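Local coordinates for protein amorpha-4,11-diene synthase (Artemisia annua, PDB 4GAX) that probably catalyses the metal-dependent cyclisation of farnesyl diphosphate to a sesquiterpene, as plant sesquiterpene synthases do, at residues E53-V56 with K57-K61; I335-S339 with I340-D344; K515-P518 with R519-V523; F269-K272 with N273-Y277. One frame throughout, in Å; residues are numbered along the deposited sequence.

Contact 1: E53-V56 with K57-K61; sequences EQIV and KDLKK
Residues 53-56 hand their carbonyls to the amides of residues 57-60 in regular alpha-helical i to i+4 bonds, the shortest being Lys60 N to Val56 O at 2.9 Å. On the solvent side, Gln54 works as a two-ended linker. Its NE2 donates to Asp58 OD2 at 2.9 Å, meeting that oxygen on its syn side but 27° out of the carboxylate plane, and the amide and carboxylate planes are turned 50° apart. The other end, OE1, takes a weak bond from Lys57 NZ at 3.1 Å. A bend at chi2 (56°) turns the glutamine amide along the helix toward these partners, and an amide suits the place because it can donate and accept at once. Asp58 OD1 is held in turn by a salt bridge from Lys61 NZ, 2.7 Å away, so both carboxylate oxygens are engaged and its rotation is probably restrained. Elsewhere, aliphatic groups pack one turn apart: Ile55 CG2 lies 3.9 Å from Leu59 CD1, the side chains alongside each other, and Val56 CG1 meets Lys60 CD at 3.7 Å. In this N-terminal terpene synthase domain helix, apolar Ile55, Val56 and Leu59 face helix 238-269, while Lys60 reaches Leu95 and Phe96.

Contact 2: I335-S339 with I340-D344; sequences IERWS and ITCLD
Arg337 runs out from the last turn of helix 325-337 and lies against Cys342 in the turn that follows. Its CB stands 4.1 Å from Cys342 SG; farther along, CD lies 3.8 Å from Cys342 CB, so the aliphatic stem flanks the cysteine. Past CD the chain bends at chi3, and NE makes a long, weak ion pair with Glu333 OE2. The long arginine fits here because its methylenes can pack on the buried cysteine while its charged end stays in the exposed region. Between the two residues the helix breaks at Trp338, which has positive phi, and the chain goes on into a short 3-10 segment. The turn is closed by Cys342 N donating to Ser339 O at 3.3 Å; the N-H is fairly straight, yet the donor sits 52° above the carbonyl plane. This link leads from helix 325-337 to helix 351-370, whose Tyr354 bonds Ser339 N through its hydroxyl and touches Cys342. Ser339 OG and Thr341 OG1 are hydrogen-bonded at 3.1 Å; the serine chi1 of 170° carries OG beside its own carbonyl carbon, next to the threonine hydroxyl. The polar chemistry of this surface turn is thus an uncharged hydroxyl pair in which either oxygen could donate.

Contact 3: K515-P518 with R519-V523; sequences KTIP and RPLLV
The flat guanidinium of Arg519, the residue after Pro518, has Val523 CG2 over one face, 3.6 Å above the plane and displaced toward the rim. At its ends NH1 bonds to Tyr511 OH, and NH2 makes a weak bond to the carbonyl of Lys129. A second flat group, the Pro518 carbonyl, serves two amides: Leu522 N lies in its plane at 3.2 Å, whereas Leu521 N, at 2.9 Å, stands 43° above it. This is the first turn of helix 519-535, with Pro518 at the N-cap position. Proline suits both Pro518 and Pro520, because the opening turn has no preceding turn of helix whose carbonyl would need an N-H. The Pro518 ring also offers CD to Leu521 CD1 at 4.0 Å, the two side chains lying alongside and pointing the same way. Just before the cap, Ile517 folds back over the turn. Placing CG1 anti to the backbone N (chi1 162°) brings it within 3.6 Å of Leu521 CB, and the chain extends from there until CD1 lies 4.2 Å from Leu522 CB. Tyr427 of helix 419-429 packs against both Ile517 and Leu521.

Contact 4: F269-K272 with N273-Y277; sequences FDVK and NNAPY
Phe269 and Asn274 meet where the long helix 238-269 gives way to the one-turn helix 271-274, with Asp270 at the N-cap position between them. The Asn274 CB sits over one face of the phenyl ring, 4.2 Å from Phe269 CE1, and ring and amide planes are inclined 41° to each other. From there the asparagine amide turns back to the backbone: ND2 donates to Phe269 O at 2.6 Å, with that oxygen close to the amide plane. A short polar residue suits this spot, able to cover a ring with its methylene and still bond a carbonyl at the break. Asp270 has positive phi, which swings the chain into its new direction, and its side chain serves Asn273. The carboxylate and amide planes are almost perpendicular, 84° apart, and Asn273 ND2 meets Asp270 OD2 on the syn side at 2.8 Å. Asp270 O accepts two backbone N-H groups, from Asn273 N, well above the carbonyl plane, and from Asn274 N, in that plane, at 2.9 Å. On the buried side, where Phe269 and Ala275 both touch Leu314 of helix 299-322, small Ala275 fits beside Val271. Its amide closes the turn on Val271 O at 2.8 Å, and its CB lies 3.9 Å from Val271 CG2.

Helix 238-269 joins two of the sites: contact 1 leans on its early turns through Ile55, Val56 and Leu59, while contact 4 begins at its last residue, so their centres stand about 46 Å apart. Contacts 2 and 4 are neighbours, with nearest atoms about 11 Å apart, and both pack on helix 351-370. Contact 4 also touches helix 299-322, which carries the sequence DDIYD, the aspartate-rich DDXXD motif that in class I terpene synthases binds magnesium and probably does so here; contact 4 therefore packs on the helix that carries this motif. Contact 3 is more central, its nearest atoms about 18 Å from those of contact 1 and likewise of contact 2.

Contact 1: E53-V56 with K57-K61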
loop_
_atom_site.group_PDB
_atom_site.type_symbol
_atom_site.label_atom_id
_atom_site.label_comp_id
_atom_site.label_asym_id
_atom_site.label_seq_id
_atom_site.Cartn_x
_atom_site.Cartn_y
_atom_site.Cartn_z
ATOM N N GLU A 53 0.705 18.497 23.110
ATOM C CA GLU A 53 1.000 17.197 23.703
ATOM C C GLU A 53 -0.052 16.878 24.768
ATOM O O GLU A 53 -0.530 15.750 24.868
ATOM C CB GLU A 53 2.395 17.217 24.346
ATOM C CG GLU A 53 3.167 15.893 24.292
ATOM C CD GLU A 53 4.267 15.804 25.353
ATOM O OE1 GLU A 53 5.463 15.720 24.990
ATOM O OE2 GLU A 53 3.930 15.806 26.556
ATOM N N GLN A 54 -0.422 17.896 25.544
ATOM C CA GLN A 54 -1.328 17.733 26.677
ATOM C C GLN A 54 -2.783 17.548 26.265
ATOM O O GLN A 54 -3.480 16.678 26.793
ATOM C CB GLN A 54 -1.223 18.935 27.618
ATOM C CG GLN A 54 -2.038 18.771 28.885
ATOM C CD GLN A 54 -1.657 17.512 29.645
ATOM O OE1 GLN A 54 -0.474 17.187 29.776
ATOM N NE2 GLN A 54 -2.659 16.787 30.138
ATOM N N ILE A 55 -3.245 18.396 25.350
ATOM C CA ILE A 55 -4.598 18.288 24.820
ATOM C C ILE A 55 -4.792 16.887 24.262
ATOM O O ILE A 55 -5.777 16.214 24.567
ATOM C CB ILE A 55 -4.852 19.319 23.697
ATOM C CG1 ILE A 55 -4.896 20.743 24.263
ATOM C CG2 ILE A 55 -6.153 19.012 22.959
ATOM C CD1 ILE A 55 -6.176 21.073 25.007
ATOM N N VAL A 56 -3.826 16.443 23.467
ATOM C CA VAL A 56 -3.915 15.161 22.801
ATOM C C VAL A 56 -3.908 14.010 23.808
ATOM O O VAL A 56 -4.592 13.002 23.619
ATOM C CB VAL A 56 -2.794 15.012 21.746
ATOM C CG1 VAL A 56 -2.171 13.633 21.786
ATOM C CG2 VAL A 56 -3.334 15.325 20.357
ATOM N N LYS A 57 -3.156 14.175 24.890
ATOM C CA LYS A 57 -3.045 13.130 25.906
ATOM C C LYS A 57 -4.400 12.859 26.561
ATOM O O LYS A 57 -4.826 11.703 26.689
ATOM C CB LYS A 57 -1.992 13.517 26.954
ATOM C CG LYS A 57 -1.743 12.465 28.024
ATOM C CD LYS A 57 -0.468 12.753 28.816
ATOM C CE LYS A 57 -0.586 14.023 29.648
ATOM N NZ LYS A 57 0.686 14.335 30.364
ATOM N N ASP A 58 -5.089 13.928 26.948
ATOM C CA ASP A 58 -6.401 13.811 27.578
ATOM C C ASP A 58 -7.488 13.332 26.610
ATOM O O ASP A 58 -8.418 12.615 27.006
ATOM C CB ASP A 58 -6.789 15.134 28.225
ATOM C CG ASP A 58 -5.740 15.616 29.212
ATOM O OD1 ASP A 58 -5.251 14.789 30.014
ATOM O OD2 ASP A 58 -5.395 16.817 29.172
ATOM N N LEU A 59 -7.377 13.726 25.344
ATOM C CA LEU A 59 -8.279 13.195 24.327
ATOM C C LEU A 59 -8.117 11.684 24.217
ATOM O O LEU A 59 -9.104 10.952 24.132
ATOM C CB LEU A 59 -8.012 13.838 22.969
ATOM C CG LEU A 59 -8.488 15.286 22.816
ATOM C CD1 LEU A 59 -8.001 15.854 21.487
ATOM C CD2 LEU A 59 -10.010 15.372 22.911
ATOM N N LYS A 60 -6.866 11.230 24.215
ATOM C CA LYS A 60 -6.537 9.805 24.166
ATOM C C LYS A 60 -7.218 8.998 25.265
ATOM O O LYS A 60 -7.745 7.910 25.011
ATOM C CB LYS A 60 -5.022 9.602 24.268
ATOM C CG LYS A 60 -4.374 9.193 22.963
ATOM C CD LYS A 60 -3.440 10.265 22.426
ATOM C CE LYS A 60 -1.998 9.975 22.803
ATOM N NZ LYS A 60 -1.824 8.555 23.220
ATOM N N LYS A 61 -7.205 9.533 26.482
ATOM C CA LYS A 61 -7.816 8.851 27.620
ATOM C C LYS A 61 -9.335 8.768 27.491
ATOM O O LYS A 61 -9.953 7.796 27.937
ATOM C CB LYS A 61 -7.464 9.566 28.923
ATOM C CG LYS A 61 -5.979 9.814 29.129
ATOM C CD LYS A 61 -5.724 10.354 30.532
ATOM C CE LYS A 61 -4.323 10.928 30.665
ATOM N NZ LYS A 61 -4.363 12.406 30.879
#

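Contact 2: I335-S339 with I340-D344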
loop_
_atom_site.group_PDB
_atom_site.type_symbol
_atom_site.label_atom_id
_atom_site.label_comp_id
_atom_site.label_asym_id
_atom_site.label_seq_id
_atom_site.Cartn_x
_atom_site.Cartn_y
_atom_site.Cartn_z
ATOM N N ILE A 335 27.964 -6.343 -7.885
ATOM C CA ILE A 335 26.891 -6.440 -6.897
ATOM C C ILE A 335 27.019 -7.759 -6.129
ATOM O O ILE A 335 26.857 -7.782 -4.907
ATOM C CB ILE A 335 25.494 -6.267 -7.532
ATOM C CG1 ILE A 335 25.308 -4.821 -7.992
ATOM C CG2 ILE A 335 24.379 -6.612 -6.525
ATOM C CD1 ILE A 335 25.138 -3.814 -6.837
ATOM N N GLU A 336 27.344 -8.841 -6.842
ATOM C CA GLU A 336 27.600 -10.137 -6.207
ATOM C C GLU A 336 28.746 -10.035 -5.208
ATOM O O GLU A 336 28.704 -10.648 -4.138
ATOM C CB GLU A 336 27.938 -11.217 -7.247
ATOM C CG GLU A 336 26.802 -11.600 -8.184
ATOM C CD GLU A 336 25.663 -12.347 -7.500
ATOM O OE1 GLU A 336 25.744 -12.624 -6.282
ATOM O OE2 GLU A 336 24.671 -12.669 -8.197
ATOM N N ARG A 337 29.766 -9.257 -5.568
ATOM C CA ARG A 337 30.941 -9.080 -4.721
ATOM C C ARG A 337 30.613 -8.271 -3.469
ATOM O O ARG A 337 31.127 -8.562 -2.391
ATOM C CB ARG A 337 32.072 -8.417 -5.514
ATOM C CG ARG A 337 33.444 -9.012 -5.252
ATOM C CD ARG A 337 34.417 -8.654 -6.366
ATOM N NE ARG A 337 34.521 -9.708 -7.372
ATOM C CZ ARG A 337 35.465 -10.645 -7.370
ATOM N NH1 ARG A 337 36.386 -10.654 -6.415
ATOM N NH2 ARG A 337 35.490 -11.571 -8.322
ATOM N N TRP A 338 29.752 -7.263 -3.622
ATOM C CA TRP A 338 29.249 -6.479 -2.493
ATOM C C TRP A 338 30.402 -5.979 -1.631
ATOM O O TRP A 338 30.523 -6.353 -0.458
ATOM C CB TRP A 338 28.296 -7.321 -1.644
ATOM C CG TRP A 338 27.326 -6.529 -0.806
ATOM C CD1 TRP A 338 27.591 -5.896 0.375
ATOM C CD2 TRP A 338 25.931 -6.310 -1.078
ATOM N NE1 TRP A 338 26.447 -5.291 0.856
ATOM C CE2 TRP A 338 25.416 -5.529 -0.019
ATOM C CE3 TRP A 338 25.071 -6.695 -2.114
ATOM C CZ2 TRP A 338 24.072 -5.126 0.036
ATOM C CZ3 TRP A 338 23.729 -6.299 -2.056
ATOM C CH2 TRP A 338 23.246 -5.523 -0.990
ATOM N N SER A 339 31.251 -5.140 -2.217
ATOM C CA SER A 339 32.368 -4.546 -1.488
ATOM C C SER A 339 32.903 -3.346 -2.238
ATOM O O SER A 339 33.056 -3.384 -3.466
ATOM C CB SER A 339 33.503 -5.554 -1.292
ATOM O OG SER A 339 34.655 -4.892 -0.793
ATOM N N ILE A 340 33.208 -2.290 -1.495
ATOM C CA ILE A 340 33.717 -1.068 -2.099
ATOM C C ILE A 340 35.083 -1.281 -2.751
ATOM O O ILE A 340 35.492 -0.510 -3.626
ATOM C CB ILE A 340 33.772 0.082 -1.067
ATOM C CG1 ILE A 340 33.737 1.429 -1.786
ATOM C CG2 ILE A 340 34.987 -0.049 -0.147
ATOM C CD1 ILE A 340 32.517 1.587 -2.688
ATOM N N THR A 341 35.779 -2.341 -2.343
ATOM C CA THR A 341 37.122 -2.605 -2.853
ATOM C C THR A 341 37.136 -2.942 -4.340
ATOM O O THR A 341 38.158 -2.779 -5.002
ATOM C CB THR A 341 37.807 -3.765 -2.105
ATOM O OG1 THR A 341 37.239 -5.009 -2.533
ATOM C CG2 THR A 341 37.641 -3.613 -0.597
ATOM N N CYS A 342 36.016 -3.419 -4.870
ATOM C CA CYS A 342 35.960 -3.711 -6.301
ATOM C C CYS A 342 35.471 -2.511 -7.132
ATOM O O CYS A 342 35.011 -2.677 -8.266
ATOM C CB CYS A 342 35.107 -4.952 -6.579
ATOM S SG CYS A 342 33.329 -4.675 -6.454
ATOM N N LEU A 343 35.591 -1.306 -6.571
ATOM C CA LEU A 343 35.190 -0.078 -7.261
ATOM C C LEU A 343 36.017 0.113 -8.535
ATOM O O LEU A 343 35.556 0.705 -9.515
ATOM C CB LEU A 343 35.399 1.115 -6.333
ATOM C CG LEU A 343 34.589 2.410 -6.460
ATOM C CD1 LEU A 343 35.238 3.361 -7.433
ATOM C CD2 LEU A 343 33.122 2.157 -6.828
ATOM N N ASP A 344 37.240 -0.405 -8.516
ATOM C CA ASP A 344 38.158 -0.278 -9.649
ATOM C C ASP A 344 37.805 -1.198 -10.809
ATOM O O ASP A 344 38.310 -1.026 -11.928
ATOM C CB ASP A 344 39.585 -0.578 -9.200
ATOM C CG ASP A 344 40.190 0.555 -8.407
ATOM O OD1 ASP A 344 39.811 1.722 -8.660
ATOM O OD2 ASP A 344 41.045 0.280 -7.536
#

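Contact 3: K515-P518 with R519-V523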
loop_
_atom_site.group_PDB
_atom_site.type_symbol
_atom_site.label_atom_id
_atom_site.label_comp_id
_atom_site.label_asym_id
_atom_site.label_seq_id
_atom_site.Cartn_x
_atom_site.Cartn_y
_atom_site.Cartn_z
ATOM N N LYS A 515 -0.026 -16.708 7.926
ATOM C CA LYS A 515 0.178 -16.517 9.359
ATOM C C LYS A 515 1.646 -16.573 9.798
ATOM O O LYS A 515 1.954 -16.268 10.952
ATOM C CB LYS A 515 -0.591 -17.592 10.158
ATOM C CG LYS A 515 -2.058 -17.724 9.816
ATOM C CD LYS A 515 -2.806 -16.416 10.062
ATOM C CE LYS A 515 -4.232 -16.540 9.519
ATOM N NZ LYS A 515 -4.959 -15.250 9.604
ATOM N N THR A 516 2.546 -16.966 8.899
ATOM C CA THR A 516 3.946 -17.200 9.296
ATOM C C THR A 516 4.800 -15.945 9.315
ATOM O O THR A 516 5.942 -15.969 9.784
ATOM C CB THR A 516 4.643 -18.219 8.392
ATOM O OG1 THR A 516 4.506 -17.802 7.029
ATOM C CG2 THR A 516 4.019 -19.581 8.565
ATOM N N ILE A 517 4.240 -14.861 8.792
ATOM C CA ILE A 517 4.885 -13.555 8.805
ATOM C C ILE A 517 4.166 -12.702 9.860
ATOM O O ILE A 517 2.936 -12.700 9.923
ATOM C CB ILE A 517 4.791 -12.914 7.393
ATOM C CG1 ILE A 517 5.028 -11.416 7.408
ATOM C CG2 ILE A 517 3.416 -13.108 6.815
ATOM C CD1 ILE A 517 4.777 -10.793 6.029
ATOM N N PRO A 518 4.929 -11.988 10.704
ATOM C CA PRO A 518 4.325 -11.129 11.729
ATOM C C PRO A 518 3.324 -10.175 11.098
ATOM O O PRO A 518 3.598 -9.614 10.026
ATOM C CB PRO A 518 5.523 -10.348 12.289
ATOM C CG PRO A 518 6.698 -11.265 12.059
ATOM C CD PRO A 518 6.404 -11.926 10.728
ATOM N N ARG A 519 2.172 -10.003 11.743
ATOM C CA ARG A 519 1.118 -9.154 11.180
ATOM C C ARG A 519 1.526 -7.772 10.674
ATOM O O ARG A 519 1.037 -7.340 9.620
ATOM C CB ARG A 519 -0.074 -9.023 12.128
ATOM C CG ARG A 519 -1.310 -9.647 11.532
ATOM C CD ARG A 519 -2.562 -9.395 12.345
ATOM N NE ARG A 519 -3.149 -8.092 12.062
ATOM C CZ ARG A 519 -3.701 -7.746 10.901
ATOM N NH1 ARG A 519 -3.729 -8.593 9.874
ATOM N NH2 ARG A 519 -4.218 -6.539 10.765
ATOM N N PRO A 520 2.390 -7.058 11.421
ATOM C CA PRO A 520 2.688 -5.701 10.940
ATOM C C PRO A 520 3.438 -5.720 9.614
ATOM O O PRO A 520 3.358 -4.736 8.862
ATOM C CB PRO A 520 3.561 -5.103 12.057
ATOM C CG PRO A 520 3.208 -5.900 13.278
ATOM C CD PRO A 520 2.941 -7.298 12.773
ATOM N N LEU A 521 4.135 -6.817 9.325
ATOM C CA LEU A 521 4.818 -6.951 8.033
ATOM C C LEU A 521 3.830 -7.359 6.946
ATOM O O LEU A 521 3.963 -6.962 5.770
ATOM C CB LEU A 521 5.942 -7.989 8.136
ATOM C CG LEU A 521 7.184 -7.528 8.901
ATOM C CD1 LEU A 521 8.129 -8.704 9.109
ATOM C CD2 LEU A 521 7.882 -6.406 8.127
ATOM N N LEU A 522 2.827 -8.149 7.333
ATOM C CA LEU A 522 1.807 -8.576 6.375
ATOM C C LEU A 522 1.017 -7.344 5.956
ATOM O O LEU A 522 0.688 -7.178 4.764
ATOM C CB LEU A 522 0.891 -9.637 6.996
ATOM C CG LEU A 522 -0.241 -10.114 6.085
ATOM C CD1 LEU A 522 0.335 -10.687 4.807
ATOM C CD2 LEU A 522 -1.120 -11.153 6.788
ATOM N N VAL A 523 0.736 -6.473 6.931
ATOM C CA VAL A 523 0.001 -5.234 6.684
ATOM C C VAL A 523 0.814 -4.377 5.715
ATOM O O VAL A 523 0.259 -3.792 4.783
ATOM C CB VAL A 523 -0.296 -4.465 8.004
ATOM C CG1 VAL A 523 -0.747 -3.013 7.733
ATOM C CG2 VAL A 523 -1.346 -5.222 8.842
#

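Contact 4: F269-K272 with N273-Y277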
loop_
_atom_site.group_PDB
_atom_site.type_symbol
_atom_site.label_atom_id
_atom_site.label_comp_id
_atom_site.label_asym_id
_atom_site.label_seq_id
_atom_site.Cartn_x
_atom_site.Cartn_y
_atom_site.Cartn_z
ATOM N N PHE A 269 23.653 13.554 -3.448
ATOM C CA PHE A 269 24.031 12.633 -4.507
ATOM C C PHE A 269 24.218 13.344 -5.853
ATOM O O PHE A 269 24.999 12.888 -6.711
ATOM C CB PHE A 269 23.019 11.484 -4.611
ATOM C CG PHE A 269 23.314 10.532 -5.732
ATOM C CD1 PHE A 269 24.523 9.846 -5.770
ATOM C CD2 PHE A 269 22.394 10.320 -6.751
ATOM C CE1 PHE A 269 24.817 8.971 -6.820
ATOM C CE2 PHE A 269 22.679 9.441 -7.800
ATOM C CZ PHE A 269 23.895 8.770 -7.831
ATOM N N ASP A 270 23.517 14.465 -6.021
ATOM C CA ASP A 270 23.690 15.322 -7.194
ATOM C C ASP A 270 23.428 14.515 -8.462
ATOM O O ASP A 270 24.321 14.314 -9.285
ATOM C CB ASP A 270 25.099 15.915 -7.212
ATOM C CG ASP A 270 25.232 17.077 -8.183
ATOM O OD1 ASP A 270 24.201 17.720 -8.490
ATOM O OD2 ASP A 270 26.365 17.344 -8.635
ATOM N N VAL A 271 22.187 14.057 -8.602
ATOM C CA VAL A 271 21.807 13.099 -9.634
ATOM C C VAL A 271 21.998 13.603 -11.064
ATOM O O VAL A 271 22.389 12.837 -11.951
ATOM C CB VAL A 271 20.348 12.594 -9.421
ATOM C CG1 VAL A 271 19.333 13.683 -9.758
ATOM C CG2 VAL A 271 20.082 11.331 -10.233
ATOM N N LYS A 272 21.760 14.889 -11.292
ATOM C CA LYS A 272 21.850 15.414 -12.651
ATOM C C LYS A 272 23.281 15.339 -13.160
ATOM O O LYS A 272 23.509 15.238 -14.357
ATOM C CB LYS A 272 21.292 16.833 -12.743
ATOM C CG LYS A 272 22.083 17.895 -11.991
ATOM C CD LYS A 272 21.170 18.709 -11.077
ATOM C CE LYS A 272 19.885 19.147 -11.785
ATOM N NZ LYS A 272 20.142 20.117 -12.888
ATOM N N ASN A 273 24.241 15.351 -12.241
ATOM C CA ASN A 273 25.642 15.176 -12.607
ATOM C C ASN A 273 26.143 13.736 -12.503
ATOM O O ASN A 273 26.916 13.279 -13.347
ATOM C CB ASN A 273 26.528 16.089 -11.762
ATOM C CG ASN A 273 26.438 17.540 -12.185
ATOM O OD1 ASN A 273 26.300 17.846 -13.373
ATOM N ND2 ASN A 273 26.508 18.445 -11.214
ATOM N N ASN A 274 25.694 13.019 -11.477
ATOM C CA ASN A 274 26.247 11.704 -11.178
ATOM C C ASN A 274 25.441 10.542 -11.758
ATOM O O ASN A 274 25.893 9.393 -11.736
ATOM C CB ASN A 274 26.431 11.544 -9.666
ATOM C CG ASN A 274 27.506 12.466 -9.120
ATOM O OD1 ASN A 274 28.642 12.464 -9.605
ATOM N ND2 ASN A 274 27.146 13.285 -8.130
ATOM N N ALA A 275 24.260 10.849 -12.286
ATOM C CA ALA A 275 23.454 9.857 -13.000
ATOM C C ALA A 275 22.510 10.536 -13.989
ATOM O O ALA A 275 21.292 10.474 -13.829
ATOM C CB ALA A 275 22.668 9.008 -12.021
ATOM N N PRO A 276 23.066 11.177 -15.027
ATOM C CA PRO A 276 22.221 12.003 -15.902
ATOM C C PRO A 276 21.273 11.168 -16.766
ATOM O O PRO A 276 20.321 11.692 -17.357
ATOM C CB PRO A 276 23.242 12.747 -16.764
ATOM C CG PRO A 276 24.406 11.813 -16.828
ATOM C CD PRO A 276 24.462 11.114 -15.498
ATOM N N TYR A 277 21.539 9.871 -16.835
ATOM C CA TYR A 277 20.658 8.948 -17.528
ATOM C C TYR A 277 19.349 8.720 -16.758
ATOM O O TYR A 277 18.344 8.312 -17.342
ATOM C CB TYR A 277 21.374 7.610 -17.739
ATOM C CG TYR A 277 21.923 7.026 -16.463
ATOM C CD1 TYR A 277 21.120 6.254 -15.637
ATOM C CD2 TYR A 277 23.238 7.255 -16.075
ATOM C CE1 TYR A 277 21.599 5.730 -14.473
ATOM C CE2 TYR A 277 23.734 6.721 -14.901
ATOM C CZ TYR A 277 22.904 5.963 -14.107
ATOM O OH TYR A 277 23.367 5.426 -12.936
#